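Local structure of putative branched-chain amino acid ABC transporter (Chromobacterium violaceum, 4PYR) at residues A[30-35]-A[235-240]; A[112-117]-A[144-149]; A[197-202]-A[215-220]; A[254-259]-A[273-278]. The protein is a putative branched-chain amino acid transport component of the LppC lipoprotein family, possibly with enzyme regulator activity, and binds glutathione. All blocks are in the same frame, centred on the assembly; numbering follows the deposited sequence.

Interaction 1 of 4, residues A[30-35]-A[235-240]; sequences AQVDQS and RYPRPA
The phenol oxygen of Tyr-236 is the polar hub of this contact. Its OH donates to Asp-33 OD2 at 2.9 Å, approaching the carboxylate on the syn side and about 20° out of its plane. The two side chains cross at about a right angle. The same oxygen accepts a bond from Arg-235 NH2 at 2.9 Å and a weak one from Arg-235 NE. Arg-235 NE also lies 3.4 Å from Asp-33 OD1, a salt bridge whose hydrogen bond is weak. Arg-235 occupies two conformers, so its share of the grip is provisional. In the conformer described, chi1 of 68° sets Arg-235 CG between the backbone N and the carbonyl carbon, and this CG rests 3.7 Å above the plane of the Tyr-236 ring, offset toward the rim.

The apolar part belongs to Val-32. Its CB packs 3.9 Å from Tyr-236 CD1, while its CG2 branch reaches tip to tip toward Pro-237, 3.9 Å from CD. The Asp-33 charge may offset the repulsion between Arg-235 and the nearby, like-charged Arg-259.

This surface contact pins the loop between helices 231-235 and 245-265 to the C-terminal turn of helix 16-33. Beneath it runs helix 245-265: Tyr-236 packs on its Arg-259 as well as on Ala-29 of helix 16-33, and Tyr-258 lies against Ala-30 and Asp-33.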
loop_
_atom_site.group_PDB
_atom_site.type_symbol
_atom_site.label_atom_id
_atom_site.label_comp_id
_atom_site.label_asym_id
_atom_site.label_seq_id
_atom_site.Cartn_x
_atom_site.Cartn_y
_atom_site.Cartn_z
ATOM N N ALA A 30 3.146 -17.748 8.167
ATOM C CA ALA A 30 3.727 -19.078 8.065
ATOM C C ALA A 30 3.262 -19.998 9.191
ATOM O O ALA A 30 2.980 -21.188 8.978
ATOM C CB ALA A 30 5.251 -18.995 8.075
ATOM N N GLN A 31 3.174 -19.479 10.407
ATOM C CA GLN A 31 2.728 -20.287 11.512
ATOM C C GLN A 31 1.261 -20.743 11.386
ATOM O O GLN A 31 0.930 -21.841 11.775
ATOM C CB GLN A 31 2.961 -19.516 12.808
ATOM C CG GLN A 31 4.431 -19.454 13.125
ATOM C CD GLN A 31 4.768 -18.502 14.253
ATOM O OE1 GLN A 31 3.893 -18.099 15.023
ATOM N NE2 GLN A 31 6.053 -18.139 14.359
ATOM N N VAL A 32 0.423 -19.917 10.794
ATOM C CA VAL A 32 -0.971 -20.248 10.598
ATOM C C VAL A 32 -1.135 -21.183 9.414
ATOM O O VAL A 32 -1.720 -22.245 9.534
ATOM C CB VAL A 32 -1.814 -19.000 10.382
ATOM C CG1 VAL A 32 -3.218 -19.380 9.976
ATOM C CG2 VAL A 32 -1.885 -18.181 11.651
ATOM N N ASP A 33 -0.605 -20.765 8.283
ATOM C CA ASP A 33 -0.898 -21.472 7.051
ATOM C C ASP A 33 -0.096 -22.742 6.893
ATOM O O ASP A 33 -0.594 -23.690 6.285
ATOM C CB ASP A 33 -0.592 -20.534 5.867
ATOM C CG ASP A 33 -1.630 -19.462 5.677
ATOM O OD1 ASP A 33 -2.631 -19.359 6.421
ATOM O OD2 ASP A 33 -1.460 -18.736 4.707
ATOM N N GLN A 34 1.144 -22.768 7.383
ATOM C CA GLN A 34 1.993 -23.999 7.368
ATOM C C GLN A 34 2.106 -24.678 6.042
ATOM O O GLN A 34 2.143 -25.919 5.942
ATOM C CB GLN A 34 1.490 -24.968 8.330
ATOM C CG GLN A 34 1.722 -24.431 9.702
ATOM C CD GLN A 34 0.920 -25.250 10.582
ATOM O OE1 GLN A 34 1.355 -26.344 10.937
ATOM N NE2 GLN A 34 -0.339 -24.853 10.768
ATOM N N SER A 35 2.198 -23.812 5.048
ATOM C CA SER A 35 2.269 -24.203 3.662
ATOM C C SER A 35 3.699 -24.027 3.091
ATOM O O SER A 35 3.934 -24.330 1.920
ATOM C CB SER A 35 1.209 -23.386 2.900
ATOM O OG SER A 35 1.279 -22.014 3.291
ATOM N N ARG A 235 -8.134 -15.099 10.270
ATOM C CA ARG A 235 -7.332 -16.246 10.640
ATOM C C ARG A 235 -5.917 -15.917 11.112
ATOM O O ARG A 235 -5.247 -16.770 11.659
ATOM C CB ARG A 235 -7.317 -17.324 9.531
ATOM C CG ARG A 235 -6.603 -16.969 8.272
ATOM C CD ARG A 235 -6.400 -18.257 7.466
ATOM N NE ARG A 235 -5.695 -17.960 6.248
ATOM C CZ ARG A 235 -6.306 -17.714 5.093
ATOM N NH1 ARG A 235 -7.634 -17.751 5.042
ATOM N NH2 ARG A 235 -5.584 -17.430 3.995
ATOM N N TYR A 236 -5.443 -14.689 10.906
ATOM C CA TYR A 236 -4.088 -14.363 11.357
ATOM C C TYR A 236 -4.102 -13.541 12.643
ATOM O O TYR A 236 -4.974 -12.695 12.824
ATOM C CB TYR A 236 -3.341 -13.585 10.274
ATOM C CG TYR A 236 -3.268 -14.322 8.973
ATOM C CD1 TYR A 236 -2.436 -15.427 8.831
ATOM C CD2 TYR A 236 -4.049 -13.960 7.918
ATOM C CE1 TYR A 236 -2.436 -16.179 7.674
ATOM C CE2 TYR A 236 -4.027 -14.689 6.722
ATOM C CZ TYR A 236 -3.218 -15.805 6.626
ATOM O OH TYR A 236 -3.212 -16.563 5.463
ATOM N N PRO A 237 -3.124 -13.789 13.517
ATOM C CA PRO A 237 -3.128 -13.039 14.783
ATOM C C PRO A 237 -2.785 -11.568 14.551
ATOM O O PRO A 237 -2.071 -11.230 13.594
ATOM C CB PRO A 237 -2.027 -13.727 15.602
ATOM C CG PRO A 237 -1.047 -14.147 14.546
ATOM C CD PRO A 237 -1.956 -14.689 13.413
ATOM N N ARG A 238 -3.345 -10.706 15.394
ATOM C CA ARG A 238 -2.991 -9.290 15.364
ATOM C C ARG A 238 -1.548 -9.199 15.871
ATOM O O ARG A 238 -1.064 -10.122 16.557
ATOM C CB ARG A 238 -3.931 -8.461 16.228
ATOM C CG ARG A 238 -5.416 -8.702 16.008
ATOM C CD ARG A 238 -5.882 -8.463 14.596
ATOM N NE ARG A 238 -5.757 -7.062 14.179
ATOM C CZ ARG A 238 -6.229 -6.567 13.040
ATOM N NH1 ARG A 238 -6.042 -5.275 12.782
ATOM N NH2 ARG A 238 -6.853 -7.348 12.144
ATOM N N PRO A 239 -0.833 -8.102 15.563
ATOM C CA PRO A 239 0.521 -8.008 16.127
ATOM C C PRO A 239 0.490 -7.962 17.652
ATOM O O PRO A 239 -0.469 -7.466 18.282
ATOM C CB PRO A 239 1.092 -6.690 15.554
ATOM C CG PRO A 239 0.042 -6.085 14.718
ATOM C CD PRO A 239 -1.206 -6.940 14.737
ATOM N N ALA A 240 1.544 -8.525 18.232
ATOM C CA ALA A 240 1.757 -8.525 19.658
ATOM C C ALA A 240 1.816 -7.087 20.159
ATOM O O ALA A 240 1.154 -6.748 21.095
ATOM C CB ALA A 240 3.049 -9.258 19.997
#

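Interaction 2 of 4, residues A[112-117]-A[144-149]; sequences QLARLM and DEWRAA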
loop_
_atom_site.group_PDB
_atom_site.type_symbol
_atom_site.label_atom_id
_atom_site.label_comp_id
_atom_site.label_asym_id
_atom_site.label_seq_id
_atom_site.Cartn_x
_atom_site.Cartn_y
_atom_site.Cartn_z
ATOM N N GLN A 112 -7.908 4.700 -6.796
ATOM C CA GLN A 112 -9.098 4.104 -6.297
ATOM C C GLN A 112 -10.090 5.054 -5.692
ATOM O O GLN A 112 -11.284 4.914 -5.936
ATOM C CB GLN A 112 -8.737 3.065 -5.300
ATOM C CG GLN A 112 -8.187 1.840 -6.011
ATOM C CD GLN A 112 -7.884 0.817 -4.976
ATOM O OE1 GLN A 112 -8.809 0.344 -4.281
ATOM N NE2 GLN A 112 -6.585 0.530 -4.778
ATOM N N LEU A 113 -9.595 6.036 -4.943
ATOM C CA LEU A 113 -10.506 6.983 -4.356
ATOM C C LEU A 113 -11.320 7.734 -5.427
ATOM O O LEU A 113 -12.511 7.953 -5.264
ATOM C CB LEU A 113 -9.750 7.976 -3.488
ATOM C CG LEU A 113 -10.649 8.807 -2.590
ATOM C CD1 LEU A 113 -11.272 7.933 -1.518
ATOM C CD2 LEU A 113 -9.802 9.935 -2.019
ATOM N N ALA A 114 -10.672 8.089 -6.533
ATOM C CA ALA A 114 -11.393 8.697 -7.616
ATOM C C ALA A 114 -12.460 7.758 -8.135
ATOM O O ALA A 114 -13.562 8.190 -8.399
ATOM C CB ALA A 114 -10.446 9.092 -8.733
ATOM N N ARG A 115 -12.117 6.477 -8.336
ATOM C CA ARG A 115 -13.103 5.506 -8.756
ATOM C C ARG A 115 -14.265 5.317 -7.768
ATOM O O ARG A 115 -15.422 5.224 -8.195
ATOM C CB ARG A 115 -12.399 4.178 -9.098
ATOM C CG ARG A 115 -11.441 4.327 -10.285
ATOM C CD ARG A 115 -11.047 2.989 -10.874
ATOM N NE ARG A 115 -10.111 2.265 -10.026
ATOM C CZ ARG A 115 -8.777 2.351 -10.122
ATOM N NH1 ARG A 115 -8.194 3.143 -11.018
ATOM N NH2 ARG A 115 -8.017 1.645 -9.295
ATOM N N LEU A 116 -13.959 5.320 -6.466
ATOM C CA LEU A 116 -14.988 5.215 -5.409
ATOM C C LEU A 116 -15.956 6.375 -5.500
ATOM O O LEU A 116 -17.189 6.223 -5.397
ATOM C CB LEU A 116 -14.386 5.190 -3.983
ATOM C CG LEU A 116 -15.368 5.290 -2.789
ATOM C CD1 LEU A 116 -16.329 4.119 -2.735
ATOM C CD2 LEU A 116 -14.586 5.394 -1.491
HETATM N N MSE A 117 -15.387 7.560 -5.678
HETATM C CA MSE A 117 -16.233 8.715 -5.730
HETATM C C MSE A 117 -17.109 8.769 -6.934
HETATM O O MSE A 117 -18.256 9.233 -6.863
HETATM C CB MSE A 117 -15.336 9.906 -5.578
HETATM C CG MSE A 117 -14.902 10.119 -4.120
HETATM SE SE MSE A 117 -13.583 11.537 -3.884
HETATM C CE MSE A 117 -14.910 12.989 -3.728
ATOM N N ASP A 144 -5.511 12.746 -12.197
ATOM C CA ASP A 144 -5.322 12.033 -13.489
ATOM C C ASP A 144 -6.404 10.975 -13.690
ATOM O O ASP A 144 -6.921 10.782 -14.834
ATOM C CB ASP A 144 -3.945 11.392 -13.548
ATOM C CG ASP A 144 -2.830 12.399 -13.849
ATOM O OD1 ASP A 144 -3.117 13.571 -14.188
ATOM O OD2 ASP A 144 -1.644 12.048 -13.718
ATOM N N GLU A 145 -6.675 10.209 -12.633
ATOM C CA GLU A 145 -7.691 9.182 -12.698
ATOM C C GLU A 145 -9.086 9.759 -12.938
ATOM O O GLU A 145 -9.847 9.253 -13.743
ATOM C CB GLU A 145 -7.669 8.323 -11.438
ATOM C CG GLU A 145 -8.573 7.094 -11.540
ATOM C CD GLU A 145 -8.081 6.031 -12.527
ATOM O OE1 GLU A 145 -6.873 5.897 -12.863
ATOM O OE2 GLU A 145 -8.946 5.238 -12.918
ATOM N N TRP A 146 -9.425 10.837 -12.232
ATOM C CA TRP A 146 -10.719 11.491 -12.411
ATOM C C TRP A 146 -10.895 11.923 -13.873
ATOM O O TRP A 146 -11.933 11.695 -14.484
ATOM C CB TRP A 146 -10.831 12.777 -11.465
ATOM C CG TRP A 146 -12.222 13.296 -11.486
ATOM C CD1 TRP A 146 -12.740 14.256 -12.298
ATOM C CD2 TRP A 146 -13.300 12.806 -10.701
ATOM N NE1 TRP A 146 -14.087 14.387 -12.077
ATOM C CE2 TRP A 146 -14.450 13.521 -11.079
ATOM C CE3 TRP A 146 -13.398 11.831 -9.691
ATOM C CZ2 TRP A 146 -15.708 13.263 -10.525
ATOM C CZ3 TRP A 146 -14.608 11.593 -9.149
ATOM C CH2 TRP A 146 -15.763 12.303 -9.569
ATOM N N ARG A 147 -9.881 12.588 -14.402
ATOM C CA ARG A 147 -9.936 13.035 -15.810
ATOM C C ARG A 147 -10.147 11.849 -16.786
ATOM O O ARG A 147 -10.959 11.950 -17.719
ATOM C CB ARG A 147 -8.686 13.867 -16.206
ATOM C CG ARG A 147 -8.820 14.594 -17.556
ATOM C CD ARG A 147 -7.457 14.976 -18.102
ATOM N NE ARG A 147 -6.815 16.031 -17.276
ATOM C CZ ARG A 147 -6.913 17.352 -17.505
ATOM N NH1 ARG A 147 -7.633 17.795 -18.523
ATOM N NH2 ARG A 147 -6.311 18.228 -16.727
ATOM N N ALA A 148 -9.427 10.751 -16.541
ATOM C CA ALA A 148 -9.521 9.556 -17.374
ATOM C C ALA A 148 -10.958 9.021 -17.394
ATOM O O ALA A 148 -11.477 8.658 -18.421
ATOM C CB ALA A 148 -8.542 8.463 -16.890
ATOM N N ALA A 149 -11.559 8.960 -16.209
ATOM C CA ALA A 149 -12.904 8.416 -16.039
ATOM C C ALA A 149 -13.992 9.390 -16.536
ATOM O O ALA A 149 -14.916 8.990 -17.181
ATOM C CB ALA A 149 -13.133 8.025 -14.586
#
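Arg-115 and Glu-145 supply the one salt bridge between these helices. NH1 of Arg-115 donates to Glu-145 OE2 at 2.9 Å, with an N-H...O angle of 150°. The acceptor lies at the edge of the guanidinium, near its plane, whereas the donor stands above the carboxylate plane, and the two flat groups are almost perpendicular. Glu-145 bends at chi2 (69°), which turns CD toward the arginine. The aliphatic part of the arginine comes close too: Arg-115 CD lies 3.7 Å from Glu-145 OE2.

The remaining contacts are mostly apolar. Ala-114 is the point of closest backbone approach, its CA 5.6 Å from that of Trp-146. Ala-114 CB nestles against the methylene CG of Glu-145 at 3.9 Å and lies 4.1 Å from Trp-146 CE3. At the six-membered part of the indole, CB of selenomethionine Met-117 meets Trp-146 CZ3 at the ring edge, 4.0 Å away. Arg-118, next along the first helix, makes a cation-pi contact with the same indole. A ring-to-carbonyl contact adds to these, Trp-146 CZ3 approaching Ala-114 O at 3.6 Å.

Segments 112-117 and 144-149, on helices 106-119 and 133-150, cross at -43°, and both helices pack against Pro-125 of strand 125-129, through Met-117 and Trp-146. Strand 125-129, helix 133-150 and strand 155-158 form a beta-alpha-beta unit, consistent with the alpha/beta lobe of a periplasmic binding protein.

Interaction 3 of 4, residues A[197-202]-A[215-220]; sequences VPVYGT and AGVRFI
Strands 199-201 and 218-220 run parallel, 16° apart, with Tyr-200 bridged to Arg-218. Arg-218 holds strand 199-201 through both its backbone polar atoms: its N donates to Val-199 O at 2.8 Å, and its O accepts from Gly-201 N at 2.9 Å, nearly along the C=O axis. Further on, the bond from Ile-220 N to Gly-201 O is weak at 3.4 Å. At the other end, where Gly-216 makes a turn before the strand, a water takes over from direct bonding: it accepts from Val-199 N at 3.0 Å and donates to Gly-216 O at 2.7 Å.

Tyr-200 and Arg-218 leave the same face and lie side by side, pointing the same way. Arg-218 CB makes an off-centre CH-pi contact with the tyrosine ring, 4.2 Å from its centroid and 30° off the normal. Because the arginine chain is extended from CG to NE, it follows the ring outward, and Arg-218 CD lies 3.8 Å from Tyr-200 CZ. The phenol oxygen is held by Asp-120 and Arg-122. On the reverse face Val-199 CG1 touches Val-217 CG2 at 4.0 Å, and Val-217 CG1 leans toward Gly-201 N.

The pair occupies the interior of the mixed sheet, with strand 176-180 beside 199-201 and strand 290-298 beside 218-220. Helix 106-119 packs over the face bearing Tyr-200 and Ile-220, meeting them through Met-117, Gln-112 and Leu-116.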
loop_
_atom_site.group_PDB
_atom_site.type_symbol
_atom_site.label_atom_id
_atom_site.label_comp_id
_atom_site.label_asym_id
_atom_site.label_seq_id
_atom_site.Cartn_x
_atom_site.Cartn_y
_atom_site.Cartn_z
ATOM N N VAL A 197 -21.340 17.997 4.048
ATOM C CA VAL A 197 -20.739 17.695 2.765
ATOM C C VAL A 197 -19.941 16.404 2.885
ATOM O O VAL A 197 -19.184 16.216 3.820
ATOM C CB VAL A 197 -19.869 18.830 2.159
ATOM C CG1 VAL A 197 -18.673 19.124 3.030
ATOM C CG2 VAL A 197 -19.426 18.473 0.741
ATOM N N PRO A 198 -20.126 15.473 1.919
ATOM C CA PRO A 198 -19.316 14.259 1.949
ATOM C C PRO A 198 -17.831 14.547 1.762
ATOM O O PRO A 198 -17.456 15.286 0.841
ATOM C CB PRO A 198 -19.849 13.474 0.759
ATOM C CG PRO A 198 -21.211 13.977 0.507
ATOM C CD PRO A 198 -21.203 15.410 0.920
ATOM N N VAL A 199 -16.993 13.974 2.620
ATOM C CA VAL A 199 -15.566 14.174 2.600
ATOM C C VAL A 199 -14.916 12.789 2.525
ATOM O O VAL A 199 -15.307 11.868 3.239
ATOM C CB VAL A 199 -15.067 14.954 3.839
ATOM C CG1 VAL A 199 -13.549 15.100 3.815
ATOM C CG2 VAL A 199 -15.763 16.320 3.888
ATOM N N TYR A 200 -13.948 12.659 1.620
ATOM C CA TYR A 200 -13.252 11.430 1.360
ATOM C C TYR A 200 -11.756 11.592 1.468
ATOM O O TYR A 200 -11.209 12.659 1.165
ATOM C CB TYR A 200 -13.519 11.035 -0.089
ATOM C CG TYR A 200 -14.926 10.644 -0.410
ATOM C CD1 TYR A 200 -15.927 11.603 -0.609
ATOM C CD2 TYR A 200 -15.267 9.300 -0.547
ATOM C CE1 TYR A 200 -17.212 11.240 -0.925
ATOM C CE2 TYR A 200 -16.538 8.911 -0.914
ATOM C CZ TYR A 200 -17.529 9.853 -1.091
ATOM O OH TYR A 200 -18.825 9.473 -1.455
ATOM N N GLY A 201 -11.071 10.546 1.867
ATOM C CA GLY A 201 -9.616 10.512 1.858
ATOM C C GLY A 201 -9.104 9.085 1.602
ATOM O O GLY A 201 -9.864 8.131 1.533
ATOM N N THR A 202 -7.789 8.979 1.515
ATOM C CA THR A 202 -7.094 7.728 1.464
ATOM C C THR A 202 -6.660 7.320 2.868
ATOM O O THR A 202 -7.005 7.982 3.851
ATOM C CB THR A 202 -5.865 7.780 0.536
ATOM O OG1 THR A 202 -4.891 8.692 1.078
ATOM C CG2 THR A 202 -6.252 8.270 -0.789
ATOM N N ALA A 215 -14.269 12.326 12.096
ATOM C CA ALA A 215 -15.455 11.458 12.160
ATOM C C ALA A 215 -16.353 11.703 10.971
ATOM O O ALA A 215 -16.679 12.835 10.607
ATOM C CB ALA A 215 -16.231 11.685 13.429
ATOM N N GLY A 216 -16.743 10.609 10.347
ATOM C CA GLY A 216 -17.628 10.704 9.186
ATOM C C GLY A 216 -16.933 10.792 7.841
ATOM O O GLY A 216 -17.584 10.667 6.813
ATOM N N VAL A 217 -15.619 11.007 7.822
ATOM C CA VAL A 217 -14.885 11.009 6.576
ATOM C C VAL A 217 -14.890 9.594 6.026
ATOM O O VAL A 217 -14.612 8.628 6.742
ATOM C CB VAL A 217 -13.449 11.483 6.789
ATOM C CG1 VAL A 217 -12.618 11.298 5.518
ATOM C CG2 VAL A 217 -13.456 12.973 7.231
ATOM N N ARG A 218 -15.172 9.496 4.735
ATOM C CA ARG A 218 -15.176 8.202 4.059
ATOM C C ARG A 218 -13.748 7.985 3.538
ATOM O O ARG A 218 -13.115 8.880 2.995
ATOM C CB ARG A 218 -16.167 8.195 2.896
ATOM C CG ARG A 218 -17.619 8.424 3.303
ATOM C CD ARG A 218 -18.608 8.143 2.171
ATOM N NE ARG A 218 -19.989 8.046 2.631
ATOM C CZ ARG A 218 -20.528 6.957 3.172
ATOM N NH1 ARG A 218 -19.811 5.851 3.338
ATOM N NH2 ARG A 218 -21.787 6.976 3.587
ATOM N N PHE A 219 -13.192 6.814 3.775
ATOM C CA PHE A 219 -11.825 6.575 3.330
ATOM C C PHE A 219 -11.664 5.116 2.904
ATOM O O PHE A 219 -12.553 4.305 3.081
ATOM C CB PHE A 219 -10.855 6.961 4.453
ATOM C CG PHE A 219 -10.845 6.010 5.617
ATOM C CD1 PHE A 219 -11.886 5.981 6.518
ATOM C CD2 PHE A 219 -9.775 5.141 5.815
ATOM C CE1 PHE A 219 -11.891 5.089 7.570
ATOM C CE2 PHE A 219 -9.747 4.284 6.907
ATOM C CZ PHE A 219 -10.814 4.232 7.764
ATOM N N ILE A 220 -10.543 4.849 2.241
ATOM C CA ILE A 220 -10.191 3.488 1.852
ATOM C C ILE A 220 -8.942 3.079 2.583
ATOM O O ILE A 220 -8.045 3.889 2.837
ATOM C CB ILE A 220 -10.036 3.338 0.305
ATOM C CG1 ILE A 220 -9.029 4.328 -0.257
ATOM C CG2 ILE A 220 -11.390 3.559 -0.382
ATOM C CD1 ILE A 220 -8.746 4.103 -1.731
HETATM O O HOH W 1 -18.364 12.433 4.856
#

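Interaction 4 of 4, residues A[254-259]-A[273-278]; sequences GIDAYR and VRLDGV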
loop_
_atom_site.group_PDB
_atom_site.type_symbol
_atom_site.label_atom_id
_atom_site.label_comp_id
_atom_site.label_asym_id
_atom_site.label_seq_id
_atom_site.Cartn_x
_atom_site.Cartn_y
_atom_site.Cartn_z
ATOM N N GLY A 254 3.533 -8.110 5.296
ATOM C CA GLY A 254 4.226 -9.385 5.523
ATOM C C GLY A 254 3.343 -10.608 5.374
ATOM O O GLY A 254 3.730 -11.624 4.738
ATOM N N ILE A 255 2.134 -10.523 5.934
ATOM C CA ILE A 255 1.189 -11.621 5.809
ATOM C C ILE A 255 0.932 -11.854 4.329
ATOM O O ILE A 255 1.012 -13.005 3.872
ATOM C CB ILE A 255 -0.132 -11.317 6.522
ATOM C CG1 ILE A 255 0.128 -11.357 8.040
ATOM C CG2 ILE A 255 -1.245 -12.264 6.087
ATOM C CD1 ILE A 255 -1.020 -10.863 8.852
ATOM N N ASP A 256 0.526 -10.846 3.602
ATOM C CA ASP A 256 0.215 -11.075 2.156
ATOM C C ASP A 256 1.441 -11.455 1.323
ATOM O O ASP A 256 1.277 -12.183 0.330
ATOM C CB ASP A 256 -0.471 -9.871 1.551
ATOM C CG ASP A 256 -1.952 -9.799 1.879
ATOM O OD1 ASP A 256 -2.528 -10.728 2.490
ATOM O OD2 ASP A 256 -2.562 -8.802 1.493
ATOM N N ALA A 257 2.636 -11.032 1.721
ATOM C CA ALA A 257 3.872 -11.406 0.970
ATOM C C ALA A 257 4.065 -12.933 1.102
ATOM O O ALA A 257 4.385 -13.614 0.119
ATOM C CB ALA A 257 5.096 -10.648 1.502
ATOM N N TYR A 258 3.899 -13.460 2.329
ATOM C CA TYR A 258 3.943 -14.861 2.563
ATOM C C TYR A 258 2.907 -15.561 1.659
ATOM O O TYR A 258 3.247 -16.524 0.952
ATOM C CB TYR A 258 3.624 -15.202 3.998
ATOM C CG TYR A 258 3.535 -16.699 4.171
ATOM C CD1 TYR A 258 4.641 -17.423 4.482
ATOM C CD2 TYR A 258 2.318 -17.390 4.046
ATOM C CE1 TYR A 258 4.565 -18.817 4.677
ATOM C CE2 TYR A 258 2.239 -18.762 4.207
ATOM C CZ TYR A 258 3.364 -19.461 4.507
ATOM O OH TYR A 258 3.320 -20.836 4.641
ATOM N N ARG A 259 1.657 -15.066 1.656
ATOM C CA ARG A 259 0.593 -15.739 0.929
ATOM C C ARG A 259 0.830 -15.742 -0.556
ATOM O O ARG A 259 0.596 -16.764 -1.205
ATOM C CB ARG A 259 -0.755 -15.146 1.249
ATOM C CG ARG A 259 -1.096 -15.252 2.760
ATOM C CD ARG A 259 -2.352 -14.470 3.191
ATOM N NE ARG A 259 -3.559 -14.943 2.528
ATOM C CZ ARG A 259 -4.619 -14.227 2.215
ATOM N NH1 ARG A 259 -4.672 -12.921 2.469
ATOM N NH2 ARG A 259 -5.654 -14.803 1.648
ATOM N N VAL A 273 -2.127 -15.263 -10.704
ATOM C CA VAL A 273 -2.135 -15.194 -9.250
ATOM C C VAL A 273 -2.999 -14.019 -8.814
ATOM O O VAL A 273 -2.785 -12.885 -9.265
ATOM C CB VAL A 273 -0.713 -15.077 -8.662
ATOM C CG1 VAL A 273 -0.770 -14.857 -7.157
ATOM C CG2 VAL A 273 0.099 -16.327 -8.959
ATOM N N ARG A 274 -4.013 -14.326 -8.002
ATOM C CA ARG A 274 -4.878 -13.346 -7.385
ATOM C C ARG A 274 -4.983 -13.728 -5.911
ATOM O O ARG A 274 -4.788 -14.878 -5.566
ATOM C CB ARG A 274 -6.261 -13.377 -8.012
ATOM C CG ARG A 274 -6.265 -13.163 -9.528
ATOM C CD ARG A 274 -7.425 -12.301 -9.987
ATOM N NE ARG A 274 -7.309 -11.922 -11.402
ATOM C CZ ARG A 274 -8.155 -11.124 -12.049
ATOM N NH1 ARG A 274 -9.206 -10.605 -11.431
ATOM N NH2 ARG A 274 -7.937 -10.837 -13.337
ATOM N N LEU A 275 -5.271 -12.764 -5.044
ATOM C CA LEU A 275 -5.364 -13.035 -3.607
ATOM C C LEU A 275 -6.387 -12.127 -2.933
ATOM O O LEU A 275 -6.409 -10.949 -3.207
ATOM C CB LEU A 275 -4.012 -12.767 -2.930
ATOM C CG LEU A 275 -3.821 -13.266 -1.482
ATOM C CD1 LEU A 275 -3.740 -14.770 -1.483
ATOM C CD2 LEU A 275 -2.631 -12.657 -0.750
ATOM N N ASP A 276 -7.195 -12.702 -2.043
ATOM C CA ASP A 276 -8.005 -11.926 -1.084
ATOM C C ASP A 276 -7.096 -11.469 0.063
ATOM O O ASP A 276 -7.081 -12.043 1.168
ATOM C CB ASP A 276 -9.253 -12.709 -0.607
ATOM C CG ASP A 276 -8.937 -13.992 0.169
ATOM O OD1 ASP A 276 -7.919 -14.641 -0.110
ATOM O OD2 ASP A 276 -9.727 -14.359 1.077
ATOM N N GLY A 277 -6.280 -10.472 -0.239
ATOM C CA GLY A 277 -5.210 -10.074 0.617
ATOM C C GLY A 277 -5.767 -9.374 1.856
ATOM O O GLY A 277 -6.806 -8.707 1.792
ATOM N N VAL A 278 -5.070 -9.541 2.958
ATOM C CA VAL A 278 -5.377 -8.693 4.123
ATOM C C VAL A 278 -5.053 -7.227 3.831
ATOM O O VAL A 278 -5.599 -6.345 4.492
ATOM C CB VAL A 278 -4.724 -9.147 5.436
ATOM C CG1 VAL A 278 -5.142 -10.536 5.795
ATOM C CG2 VAL A 278 -3.195 -8.997 5.413
#
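Helix 254-259 and strand 274-277 run roughly antiparallel, 152° apart, and approach each other most nearly where Asp-256 faces Gly-277. A salt-bridge network of Asp-256, Arg-259 and Asp-276 joins them through Arg-259, and Asp-276 is the centre of an inverse gamma turn in the edge strand of the mixed sheet. The guanidinium of Arg-259 grips the turn end-on: NH1 at 2.9 Å and NH2 at 3.1 Å both donate to Asp-276 O, reaching it from the same face of the peptide plane. Arg-259 NH2 also makes a salt bridge to Asp-276 OD1 at 2.9 Å, weak as a hydrogen bond. A bend at chi3 (62°) swings NE round within the arginine chain, and Leu-275 CD1 sits 3.6 Å above the guanidinium plane of Arg-259, offset toward the rim.

Asp-256 steadies both sides. Its OD1 takes the backbone N of Val-278 at 2.8 Å through the syn lone pair and also receives Arg-259 NH1 at 3.1 Å, while OD2 is hydrogen-bonded to Thr-279 OG1. The arginine charge probably keeps the two aspartates ionised in this largely buried place. Beside the network, Ile-255 and Val-278 cross at about a right angle, their CG2 methyls 3.9 Å apart. Tightest of the carbon contacts is Gly-277 CA, 3.1 Å from Asp-256 OD2, an approach that leaves no room for a CB, which glycine lacks.

In the fold
The four contacts fall into two touching pairs. Interactions 1 and 4, with centres 12 Å apart, meet at helix 245-265, which carries segment 254-259: Ser-35 OG and Tyr-258 OH are 2.7 Å apart, a probable hydrogen bond, and Tyr-236 OH packs 3.2 Å from Arg-259 CD. Interactions 2 and 3, centres 15 Å apart, meet through helix 106-119, with Leu-113 CD1 lying 3.4 Å from Gly-201 O. Interactions 1 and 2 lie on opposite sides of the chain's centre, their centres 35 Å apart, while 3 and 4 reach the same mixed sheet. Glutathione is nearer to interaction 4, about 11 Å from the Asp-256 side chain, than to interaction 3, about 13 Å from that of Thr-202.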